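Local atomic coordinates of serine-rich Repeat Adhesion Glycoprotein (Srr1) (Streptococcus agalactiae, PDB entry 4MBO), a protein that binds fibrinogen as a serine-rich repeat surface glycoprotein and probably helps the streptococcus adhere to its host. Residues T34-L37 / D38-E41; W125-Q128 / R129-S132; K179-E183 / R184-T188. All coordinates share one frame; numbering follows the deposited sequence.

Contact 1: T34-L37 / D38-E41; sequences TVKL and DSSE. With CA (calcium ion), chain E.
With CG anti to the carbonyl carbon in both Lys36 (chi1 -58°) and Glu41 (chi1 -69°), and both chains extended beyond it, the two side chains run alongside each other in the same direction. This brings the Glu41 carboxylate back over the preceding strand, where OE1 takes the Lys36 backbone N-H in a fairly straight bond (Lys36 N to Glu41 OE1 2.9 Å, 162° at the hydrogen). The donor comes from the anti side, tilted out of the carboxylate plane, and the same oxygen brushes the lysine stem (Glu41 OE1 to Lys36 CB 3.4 Å). The charged ends do not pair directly: Lys36 NZ is bound by Glu31 and Ser30, and Ser30 also bonds Glu41 OE2, so a shared third party joins them.

One carbonyl takes two bonds at the chain reversal. Lys36 O accepts Ser39 N at 3.0 Å and Glu41 N at 3.2 Å, the two donors arriving from opposite faces of its plane. A water bridges the turn, giving a proton to Leu37 O and accepting from Ser40 N (2.7 Å from that nitrogen). Beyond it, Ser40 O lies 2.7 Å from a calcium ion ligated largely by water; Ser40 OG is a further ligand in one of its two deposited conformers, so that bond is less certain. Asp38 OD1 pairs with Arg176 in a salt bridge and bonds Tyr314, and OD2 takes the backbone N of Asn159.

The whole is a worked example of a type I beta turn, Lys36 to Ser39, closing the edge strand 34-36 in the Ig-like part of the adhesin, with a carboxylate holding the strand end.

Contact 2: W125-Q128 / R129-S132; sequences WPDQ and RIIS
Asp127 and Arg129 meet with carboxylate and guanidinium planes 74° apart, in an Asx turn laid over a backbone turn where strand 116-126 of the Ig-like fold gives way to loop. A chi1 of -177° swings the Asp127 carboxylate away from its own N and forward along the chain, so that OD1 serves two donors of the same arginine. Arg129 N bonds Asp127 OD1 at 2.9 Å from the anti side, tilted out of the carboxylate plane, which is the Asx turn itself. The side chain, bent at chi3, then brings NE round to the syn side of that oxygen, where OD1 lies at the guanidinium edge, almost in its plane, making a salt bridge.

Ile130 packs obliquely against the same carboxylate, its CG1 3.8 Å from Asp127 CG. Further on, Ile131 CD1 comes to 4.2 Å from Pro126 CB, a loose apolar touch on the side where Phe141 and Val156 also pack. The Gln128 amide takes no part here and is bonded to Asp245, Met178 and Arg176. Arg129 NH1 binds Asp69, whose carboxylate lies near that of Asp127, so the guanidinium probably eases the crowding of two negative charges.

The backbone closes the turn through one carbonyl: Asp127 O accepts Ile130 N at 3.0 Å from above its plane and Ile131 N at 2.9 Å nearly end-on. Of the bonds across this contact the straightest is the charged one, Arg129 NE to Asp127 OD1, 2.9 Å long with 173° at the hydrogen.

Contact 3: K179-E183 / R184-T188; sequences KLDDE and RQTET
A beta-hairpin tip joins Lys179-Glu183 to Arg184-Thr188, the end of strand 169-181 turning into strand 186-202 at the surface of the adhesin's C-terminal region. Leu180 with Glu187 (non-hydrogen-bonded) and Asp181 with Thr186 (hydrogen-bonded) set the antiparallel register, with Asp181 N to Thr186 O 3.0 Å; Thr188 N also bonds Lys179 O at 2.9 Å. Gln185 and Thr186 both face Asp181, a G1 beta bulge, and both N-H groups give weak bonds to Asp181 O; a water donates to both Asp181 O and Thr186 O across the closing pair.

The Asp181 carboxylate turns back to the loop backbone: OD1 takes Arg184 N at 3.1 Å in a nearly straight bond, though from well above the carboxylate plane, and a weak one from Glu183 N. Gln185, folded back at chi2 (-66°), turns its amide so that Asp182 O lies near the amide plane, NE2 to Asp182 O 2.9 Å. On the face opposite Asp181 and Thr186, Leu180 CD2 rests on Glu187 CB (3.5 Å), while the Glu187 carboxylate goes on to Gln293 N.

Asp181 OD2 and Arg184 NE remain 5.2 Å apart, which implies that the tip is shaped by backbone N-H groups and a side-chain amide rather than by a salt bridge across it.

Overall arrangement
All three contacts illustrate one idea, a carboxylate that takes a backbone N-H near a strand end, yet their settings differ. Contact 2 is the most buried; contacts 1 and 3 lie at the surface. Contacts 1 and 2 belong to the Ig-like region and touch, Leu37 and Glu41 packing on Trp125 and Val35 on Pro126. Contact 3 belongs to the C-terminal adhesin region and approaches contact 2 where Asp245 takes a salt bridge from Lys179 and a long, weak ion pair from Arg129. Contacts 1 and 3 stay about 9 Å apart at their nearest atoms. A calcium ion marks contact 1, an internal salt bridge contact 2, and hairpin pairing contact 3.

Contact 1: T34-L37 / D38-E41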
loop_
_atom_site.group_PDB
_atom_site.type_symbol
_atom_site.label_atom_id
_atom_site.label_comp_id
_atom_site.label_asym_id
_atom_site.label_seq_id
_atom_site.Cartn_x
_atom_site.Cartn_y
_atom_site.Cartn_z
ATOM N N THR A 34 -11.407 13.107 -1.378
ATOM C CA THR A 34 -10.770 12.174 -0.435
ATOM C C THR A 34 -10.438 10.853 -1.142
ATOM O O THR A 34 -11.303 10.271 -1.813
ATOM C CB THR A 34 -11.706 11.819 0.743
ATOM O OG1 THR A 34 -12.095 13.006 1.453
ATOM C CG2 THR A 34 -11.023 10.902 1.715
ATOM N N VAL A 35 -9.183 10.392 -1.040
ATOM C CA VAL A 35 -8.815 9.066 -1.554
ATOM C C VAL A 35 -8.835 8.093 -0.380
ATOM O O VAL A 35 -8.064 8.238 0.576
ATOM C CB VAL A 35 -7.406 9.042 -2.199
ATOM C CG1 VAL A 35 -7.076 7.658 -2.744
ATOM C CG2 VAL A 35 -7.305 10.026 -3.332
ATOM N N LYS A 36 -9.718 7.108 -0.458
ATOM C CA LYS A 36 -9.874 6.087 0.597
ATOM C C LYS A 36 -8.976 4.905 0.278
ATOM O O LYS A 36 -9.358 3.990 -0.449
ATOM C CB LYS A 36 -11.339 5.662 0.694
ATOM C CG LYS A 36 -12.276 6.825 0.987
ATOM C CD LYS A 36 -13.741 6.398 1.033
ATOM C CE LYS A 36 -14.696 7.587 1.107
ATOM N NZ LYS A 36 -16.100 7.199 0.766
ATOM N N LEU A 37 -7.794 4.902 0.888
ATOM C CA LEU A 37 -6.796 3.868 0.592
ATOM C C LEU A 37 -7.102 2.522 1.220
ATOM O O LEU A 37 -6.410 1.551 0.938
ATOM C CB LEU A 37 -5.389 4.336 0.953
ATOM C CG LEU A 37 -4.828 5.422 0.048
ATOM C CD1 LEU A 37 -3.449 5.857 0.519
ATOM C CD2 LEU A 37 -4.733 4.984 -1.429
ATOM N N ASP A 38 -8.118 2.455 2.073
ATOM C CA ASP A 38 -8.564 1.181 2.630
ATOM C C ASP A 38 -9.915 0.744 2.022
ATOM O O ASP A 38 -10.555 -0.196 2.487
ATOM C CB ASP A 38 -8.600 1.242 4.154
ATOM C CG ASP A 38 -7.215 1.202 4.752
ATOM O OD1 ASP A 38 -6.367 0.465 4.185
ATOM O OD2 ASP A 38 -6.981 1.824 5.796
ATOM N N SER A 39 -10.302 1.449 0.947
ATOM C CA SER A 39 -11.471 1.114 0.134
ATOM C C SER A 39 -11.054 0.973 -1.346
ATOM O O SER A 39 -11.844 1.229 -2.250
ATOM C CB SER A 39 -12.584 2.159 0.304
ATOM O OG SER A 39 -13.036 2.178 1.642
ATOM N N SER A 40 -9.799 0.604 -1.551
ATOM C CA SER A 40 -9.248 0.351 -2.864
ATOM C C SER A 40 -9.526 1.495 -3.863
ATOM O O SER A 40 -9.970 1.268 -4.973
ATOM C CB SER A 40 -9.764 -1.017 -3.372
ATOM O OG SER A 40 -8.949 -1.548 -4.407
ATOM N N GLU A 41 -9.288 2.735 -3.439
ATOM C CA GLU A 41 -9.405 3.902 -4.327
ATOM C C GLU A 41 -8.040 4.400 -4.835
ATOM O O GLU A 41 -6.994 4.159 -4.222
ATOM C CB GLU A 41 -10.141 5.042 -3.626
ATOM C CG GLU A 41 -11.605 4.711 -3.399
ATOM C CD GLU A 41 -12.451 5.870 -2.926
ATOM O OE1 GLU A 41 -11.898 6.880 -2.419
ATOM O OE2 GLU A 41 -13.696 5.748 -3.070
HETATM CA CA CA E . -9.320 -0.738 -6.701
HETATM O O HOH W 1 -13.652 8.892 -1.971
HETATM O O HOH W 2 -8.006 -0.890 -0.101
HETATM O O HOH W 3 -6.975 0.485 -6.075
HETATM O O HOH W 4 -9.763 -3.190 -6.877
HETATM O O HOH W 5 -11.824 -0.735 -6.525
HETATM O O HOH W 6 -8.655 -1.238 -8.850
HETATM O O HOH W 7 -8.734 1.079 -7.420
#

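Contact 2: W125-Q128 / R129-S132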
loop_
_atom_site.group_PDB
_atom_site.type_symbol
_atom_site.label_atom_id
_atom_site.label_comp_id
_atom_site.label_asym_id
_atom_site.label_seq_id
_atom_site.Cartn_x
_atom_site.Cartn_y
_atom_site.Cartn_z
ATOM N N TRP A 125 -1.484 6.342 -7.317
ATOM C CA TRP A 125 -1.892 6.373 -5.940
ATOM C C TRP A 125 -1.088 7.370 -5.118
ATOM O O TRP A 125 0.125 7.518 -5.339
ATOM C CB TRP A 125 -1.605 5.007 -5.293
ATOM C CG TRP A 125 -2.502 3.891 -5.651
ATOM C CD1 TRP A 125 -3.522 3.404 -4.888
ATOM C CD2 TRP A 125 -2.441 3.076 -6.814
ATOM N NE1 TRP A 125 -4.109 2.348 -5.513
ATOM C CE2 TRP A 125 -3.457 2.111 -6.692
ATOM C CE3 TRP A 125 -1.592 3.042 -7.939
ATOM C CZ2 TRP A 125 -3.704 1.150 -7.671
ATOM C CZ3 TRP A 125 -1.827 2.064 -8.907
ATOM C CH2 TRP A 125 -2.867 1.135 -8.759
ATOM N N PRO A 126 -1.746 8.052 -4.163
ATOM C CA PRO A 126 -0.994 8.721 -3.114
ATOM C C PRO A 126 -0.072 7.653 -2.512
ATOM O O PRO A 126 -0.537 6.546 -2.155
ATOM C CB PRO A 126 -2.079 9.148 -2.116
ATOM C CG PRO A 126 -3.304 9.296 -2.971
ATOM C CD PRO A 126 -3.196 8.150 -3.928
ATOM N N ASP A 127 1.224 7.938 -2.423
ATOM C CA ASP A 127 2.206 6.929 -2.019
ATOM C C ASP A 127 2.058 6.643 -0.549
ATOM O O ASP A 127 2.254 7.528 0.291
ATOM C CB ASP A 127 3.613 7.402 -2.406
ATOM C CG ASP A 127 4.701 6.413 -2.111
ATOM O OD1 ASP A 127 4.545 5.518 -1.249
ATOM O OD2 ASP A 127 5.770 6.524 -2.760
ATOM N N GLN A 128 1.729 5.390 -0.241
ATOM C CA GLN A 128 1.449 4.990 1.142
ATOM C C GLN A 128 2.628 5.056 2.080
ATOM O O GLN A 128 2.449 4.977 3.318
ATOM C CB GLN A 128 0.785 3.588 1.188
ATOM C CG GLN A 128 1.675 2.425 0.747
ATOM C CD GLN A 128 1.001 1.088 0.918
ATOM O OE1 GLN A 128 -0.246 0.994 0.930
ATOM N NE2 GLN A 128 1.797 0.038 1.029
ATOM N N ARG A 129 3.835 5.143 1.514
ATOM C CA ARG A 129 5.048 5.267 2.323
ATOM C C ARG A 129 5.336 6.723 2.690
ATOM O O ARG A 129 6.094 6.973 3.620
ATOM C CB ARG A 129 6.218 4.689 1.534
ATOM C CG ARG A 129 6.136 3.174 1.378
ATOM C CD ARG A 129 6.796 2.650 0.113
ATOM N NE ARG A 129 5.971 2.988 -1.072
ATOM C CZ ARG A 129 5.846 2.230 -2.157
ATOM N NH1 ARG A 129 5.033 2.610 -3.146
ATOM N NH2 ARG A 129 6.505 1.087 -2.258
ATOM N N ILE A 130 4.759 7.650 1.934
ATOM C CA ILE A 130 4.966 9.101 2.084
ATOM C C ILE A 130 3.789 9.723 2.819
ATOM O O ILE A 130 3.986 10.375 3.841
ATOM C CB ILE A 130 5.181 9.750 0.721
ATOM C CG1 ILE A 130 6.387 9.098 0.005
ATOM C CG2 ILE A 130 5.374 11.260 0.855
ATOM C CD1 ILE A 130 7.679 9.269 0.744
ATOM N N ILE A 131 2.573 9.540 2.310
ATOM C CA ILE A 131 1.343 9.968 3.007
ATOM C C ILE A 131 0.892 8.687 3.699
ATOM O O ILE A 131 -0.033 8.017 3.260
ATOM C CB ILE A 131 0.287 10.496 2.046
ATOM C CG1 ILE A 131 0.867 11.611 1.177
ATOM C CG2 ILE A 131 -0.933 11.005 2.803
ATOM C CD1 ILE A 131 -0.039 12.057 0.063
ATOM N N SER A 132 1.563 8.391 4.805
ATOM C CA SER A 132 1.365 7.151 5.533
ATOM C C SER A 132 0.312 7.207 6.647
ATOM O O SER A 132 0.042 6.202 7.316
ATOM C CB SER A 132 2.706 6.711 6.073
ATOM O OG SER A 132 3.150 7.693 6.975
#

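Contact 3: K179-E183 / R184-T188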
loop_
_atom_site.group_PDB
_atom_site.type_symbol
_atom_site.label_atom_id
_atom_site.label_comp_id
_atom_site.label_asym_id
_atom_site.label_seq_id
_atom_site.Cartn_x
_atom_site.Cartn_y
_atom_site.Cartn_z
ATOM N N LYS A 179 0.942 -4.997 1.185
ATOM C CA LYS A 179 1.901 -5.288 0.118
ATOM C C LYS A 179 1.529 -6.550 -0.606
ATOM O O LYS A 179 1.173 -7.559 0.028
ATOM C CB LYS A 179 3.319 -5.458 0.663
ATOM C CG LYS A 179 4.435 -5.351 -0.373
ATOM C CD LYS A 179 4.574 -3.960 -1.000
ATOM C CE LYS A 179 4.718 -2.860 0.055
ATOM N NZ LYS A 179 5.177 -1.573 -0.536
ATOM N N LEU A 180 1.602 -6.486 -1.921
ATOM C CA LEU A 180 1.467 -7.651 -2.787
ATOM C C LEU A 180 2.736 -7.710 -3.627
ATOM O O LEU A 180 2.986 -6.821 -4.424
ATOM C CB LEU A 180 0.236 -7.547 -3.671
ATOM C CG LEU A 180 -1.136 -7.504 -2.995
ATOM C CD1 LEU A 180 -2.224 -7.263 -4.055
ATOM C CD2 LEU A 180 -1.419 -8.755 -2.165
ATOM N N ASP A 181 3.548 -8.743 -3.448
ATOM C CA ASP A 181 4.820 -8.869 -4.174
ATOM C C ASP A 181 4.587 -9.682 -5.424
ATOM O O ASP A 181 4.219 -10.873 -5.350
ATOM C CB ASP A 181 5.868 -9.506 -3.273
ATOM C CG ASP A 181 7.261 -9.481 -3.879
ATOM O OD1 ASP A 181 7.397 -9.706 -5.112
ATOM O OD2 ASP A 181 8.213 -9.234 -3.103
ATOM N N ASP A 182 4.834 -9.040 -6.570
ATOM C CA ASP A 182 4.613 -9.622 -7.883
ATOM C C ASP A 182 5.505 -10.813 -8.189
ATOM O O ASP A 182 5.034 -11.835 -8.688
ATOM C CB ASP A 182 4.825 -8.558 -8.980
ATOM C CG ASP A 182 6.266 -8.025 -9.034
ATOM O OD1 ASP A 182 6.896 -7.834 -7.972
ATOM O OD2 ASP A 182 6.765 -7.767 -10.149
ATOM N N GLU A 183 6.793 -10.666 -7.896
ATOM C CA GLU A 183 7.795 -11.706 -8.184
ATOM C C GLU A 183 7.628 -12.931 -7.316
ATOM O O GLU A 183 7.635 -14.058 -7.811
ATOM C CB GLU A 183 9.218 -11.159 -8.011
ATOM C CG GLU A 183 9.578 -9.994 -8.930
ATOM C CD GLU A 183 9.628 -10.360 -10.404
ATOM O OE1 GLU A 183 9.458 -11.556 -10.748
ATOM O OE2 GLU A 183 9.855 -9.437 -11.225
ATOM N N ARG A 184 7.488 -12.705 -6.025
ATOM C CA ARG A 184 7.343 -13.786 -5.072
ATOM C C ARG A 184 5.920 -14.358 -4.972
ATOM O O ARG A 184 5.753 -15.407 -4.394
ATOM C CB ARG A 184 7.764 -13.275 -3.688
ATOM C CG ARG A 184 9.254 -13.011 -3.510
ATOM C CD ARG A 184 9.909 -14.076 -2.643
ATOM N NE ARG A 184 9.429 -13.983 -1.257
ATOM C CZ ARG A 184 9.862 -14.732 -0.242
ATOM N NH1 ARG A 184 9.350 -14.555 0.972
ATOM N NH2 ARG A 184 10.804 -15.657 -0.433
ATOM N N GLN A 185 4.909 -13.664 -5.516
ATOM C CA GLN A 185 3.485 -14.082 -5.401
ATOM C C GLN A 185 3.068 -14.239 -3.940
ATOM O O GLN A 185 2.478 -15.259 -3.515
ATOM C CB GLN A 185 3.192 -15.336 -6.218
ATOM C CG GLN A 185 3.173 -15.033 -7.716
ATOM C CD GLN A 185 2.018 -14.116 -8.108
ATOM O OE1 GLN A 185 0.847 -14.467 -7.919
ATOM N NE2 GLN A 185 2.339 -12.946 -8.685
ATOM N N THR A 186 3.411 -13.216 -3.159
ATOM C CA THR A 186 3.084 -13.208 -1.778
ATOM C C THR A 186 2.259 -11.973 -1.415
ATOM O O THR A 186 2.089 -11.083 -2.211
ATOM C CB THR A 186 4.350 -13.194 -0.877
ATOM O OG1 THR A 186 5.122 -12.011 -1.134
ATOM C CG2 THR A 186 5.210 -14.443 -1.078
ATOM N N GLU A 187 1.726 -11.996 -0.204
ATOM C CA GLU A 187 1.059 -10.857 0.377
ATOM C C GLU A 187 1.548 -10.692 1.790
ATOM O O GLU A 187 1.901 -11.677 2.473
ATOM C CB GLU A 187 -0.468 -10.961 0.351
ATOM C CG GLU A 187 -1.075 -11.974 1.261
ATOM C CD GLU A 187 -2.585 -12.176 1.065
ATOM O OE1 GLU A 187 -3.354 -12.052 2.059
ATOM O OE2 GLU A 187 -2.998 -12.501 -0.049
ATOM N N THR A 188 1.597 -9.440 2.222
ATOM C CA THR A 188 2.000 -9.122 3.574
ATOM C C THR A 188 0.817 -8.489 4.287
ATOM O O THR A 188 0.296 -7.446 3.882
ATOM C CB THR A 188 3.204 -8.164 3.616
ATOM O OG1 THR A 188 4.310 -8.728 2.884
ATOM C CG2 THR A 188 3.626 -7.891 5.044
HETATM O O HOH W 8 1.734 -10.950 -4.962
#